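Local coordinates for blue copper protein (Hyphomicrobium denitrificans, PDB 3EF4) that binds one copper ion and probably serves as a periplasmic electron carrier of the plastocyanin/azurin family, at residues E44-V49 with K103-T108. Sequence-based numbering, arbitrary orientation.
Sequences ESVREV and KEYKAT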
loop_
_atom_site.group_PDB
_atom_site.type_symbol
_atom_site.label_atom_id
_atom_site.label_comp_id
_atom_site.label_asym_id
_atom_site.label_seq_id
_atom_site.Cartn_x
_atom_site.Cartn_y
_atom_site.Cartn_z
ATOM N N GLU A 44 6.942 -2.722 0.598
ATOM C CA GLU A 44 7.901 -1.655 0.912
ATOM C C GLU A 44 7.353 -0.321 0.462
ATOM O O GLU A 44 6.596 -0.208 -0.520
ATOM C CB GLU A 44 9.258 -1.948 0.285
ATOM C CG GLU A 44 9.279 -1.929 -1.238
ATOM C CD GLU A 44 10.659 -2.244 -1.724
ATOM O OE1 GLU A 44 11.116 -3.371 -1.575
ATOM O OE2 GLU A 44 11.375 -1.366 -2.221
ATOM N N SER A 45 7.776 0.739 1.120
ATOM C CA SER A 45 7.392 2.072 0.741
ATOM C C SER A 45 7.737 2.414 -0.690
ATOM O O SER A 45 8.824 2.058 -1.151
ATOM C CB SER A 45 8.133 3.075 1.648
ATOM O OG SER A 45 7.842 2.878 3.004
ATOM N N VAL A 46 6.859 3.126 -1.366
ATOM C CA VAL A 46 7.224 3.803 -2.605
ATOM C C VAL A 46 7.858 5.114 -2.165
ATOM O O VAL A 46 7.186 6.073 -1.838
ATOM C CB VAL A 46 6.018 3.982 -3.509
ATOM C CG1 VAL A 46 6.375 4.752 -4.762
ATOM C CG2 VAL A 46 5.484 2.617 -3.944
ATOM N N ARG A 47 9.190 5.118 -2.112
ATOM C CA ARG A 47 9.852 6.233 -1.438
ATOM C C ARG A 47 9.671 7.559 -2.135
ATOM O O ARG A 47 9.762 8.595 -1.465
ATOM C CB ARG A 47 11.330 5.931 -1.206
ATOM C CG ARG A 47 11.411 4.817 -0.183
ATOM C CD ARG A 47 12.529 4.741 0.667
ATOM N NE ARG A 47 12.848 5.965 1.389
ATOM C CZ ARG A 47 14.050 6.218 1.883
ATOM N NH1 ARG A 47 15.037 5.368 1.774
ATOM N NH2 ARG A 47 14.218 7.366 2.516
ATOM N N GLU A 48 9.382 7.497 -3.426
ATOM C CA GLU A 48 9.223 8.744 -4.162
ATOM C C GLU A 48 7.952 9.470 -3.789
ATOM O O GLU A 48 7.819 10.641 -4.123
ATOM C CB GLU A 48 9.337 8.450 -5.669
ATOM C CG GLU A 48 10.674 7.818 -6.045
ATOM C CD GLU A 48 10.875 6.340 -5.718
ATOM O OE1 GLU A 48 9.967 5.509 -5.324
ATOM O OE2 GLU A 48 12.078 6.006 -5.798
ATOM N N VAL A 49 7.029 8.767 -3.114
ATOM C CA VAL A 49 5.763 9.407 -2.691
ATOM C C VAL A 49 5.514 9.254 -1.184
ATOM O O VAL A 49 4.527 9.819 -0.670
ATOM C CB VAL A 49 4.596 8.895 -3.580
ATOM C CG1 VAL A 49 4.222 7.473 -3.205
ATOM C CG2 VAL A 49 3.367 9.767 -3.594
ATOM N N LYS A 103 -1.969 12.185 -5.876
ATOM C CA LYS A 103 -2.536 12.292 -7.219
ATOM C C LYS A 103 -1.496 12.784 -8.224
ATOM O O LYS A 103 -1.622 12.366 -9.386
ATOM C CB LYS A 103 -3.703 13.245 -7.220
ATOM C CG LYS A 103 -4.901 12.712 -6.457
ATOM C CD LYS A 103 -6.050 13.683 -6.661
ATOM C CE LYS A 103 -7.394 13.035 -6.379
ATOM N NZ LYS A 103 -8.491 14.024 -6.624
ATOM N N GLU A 104 -0.506 13.571 -7.807
ATOM C CA GLU A 104 0.552 14.115 -8.689
ATOM C C GLU A 104 1.562 13.040 -9.038
ATOM O O GLU A 104 2.314 13.166 -9.995
ATOM C CB GLU A 104 1.292 15.315 -8.073
ATOM C CG GLU A 104 0.645 16.676 -8.236
ATOM C CD GLU A 104 1.338 17.774 -7.433
ATOM O OE1 GLU A 104 1.863 18.715 -8.110
ATOM O OE2 GLU A 104 1.341 17.671 -6.149
ATOM N N TYR A 105 1.648 11.965 -8.256
ATOM C CA TYR A 105 2.663 10.927 -8.492
ATOM C C TYR A 105 2.375 10.200 -9.774
ATOM O O TYR A 105 1.248 9.755 -10.052
ATOM C CB TYR A 105 2.678 9.997 -7.299
ATOM C CG TYR A 105 3.547 8.783 -7.512
ATOM C CD1 TYR A 105 2.966 7.522 -7.554
ATOM C CD2 TYR A 105 4.931 8.888 -7.682
ATOM C CE1 TYR A 105 3.720 6.381 -7.739
ATOM C CE2 TYR A 105 5.696 7.739 -7.876
ATOM C CZ TYR A 105 5.076 6.487 -7.913
ATOM O OH TYR A 105 5.836 5.330 -8.117
ATOM N N LYS A 106 3.409 10.092 -10.611
ATOM C CA LYS A 106 3.301 9.508 -11.923
ATOM C C LYS A 106 3.598 8.047 -11.810
ATOM O O LYS A 106 4.700 7.526 -11.705
ATOM C CB LYS A 106 4.274 10.212 -12.921
ATOM N N ALA A 107 2.547 7.278 -11.803
ATOM C CA ALA A 107 2.638 5.835 -11.933
ATOM C C ALA A 107 2.316 5.546 -13.411
ATOM O O ALA A 107 1.716 6.381 -14.113
ATOM C CB ALA A 107 1.726 5.056 -11.032
ATOM N N THR A 108 2.678 4.349 -13.850
ATOM C CA THR A 108 2.239 4.053 -15.221
ATOM C C THR A 108 1.605 2.676 -15.260
ATOM O O THR A 108 1.630 1.855 -14.314
ATOM C CB THR A 108 3.395 4.167 -16.219
ATOM O OG1 THR A 108 4.379 3.154 -15.901
ATOM C CG2 THR A 108 4.119 5.521 -16.169
#
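Tyr105 extends its ring from the loop that follows helix 99-104 across the turn after strand 44-45, where Val46, Val49 and Glu48 receive it. Val49 packs against the base of the ring and Val46 against its hydroxyl end. Val49 lies over one face, its CB 4.0 Å above the ring plane and displaced toward the rim, while its methyl CG2 reaches back to Tyr105 CB at 3.8 Å. The two side chains meet at about a right angle. Farther out, Val46 comes in obliquely: with chi1 at 177°, it turns CG1 away from its own N and against the phenol end, 3.8 Å from Tyr105 CZ. Glu48 adds a looser touch of its CB, 4.3 Å from Tyr105 CE2, using the aliphatic base of the chain and not the carboxylate.

The polar bonds lie beside this apolar contact. Val49 N donates to Val46 O (3.0 Å), closing a type I beta turn with the two valines at its ends. The phenol oxygen, although Val46 CG1 is 3.4 Å from Tyr105 OH, is hydrogen-bonded to the hydroxyl of Tyr83, a residue that Val46 also packs against. Val46 and Val49 also touch Val76 of strand 73-78, and Leu115 of helix 109-119 meets Tyr105. The Val46 side chain is about 12 Å from the copper ion.

Replacing Tyr105 by an alanine would remove the ring and is likely to leave a gap beside Val46 and Val49 and deprive the Tyr83 hydroxyl of this partner. Held by van der Waals contacts along its ring and by a hydrogen bond at its hydroxyl, the tyrosine joins the C-terminal helical region to the edge of the cupredoxin beta-sandwich.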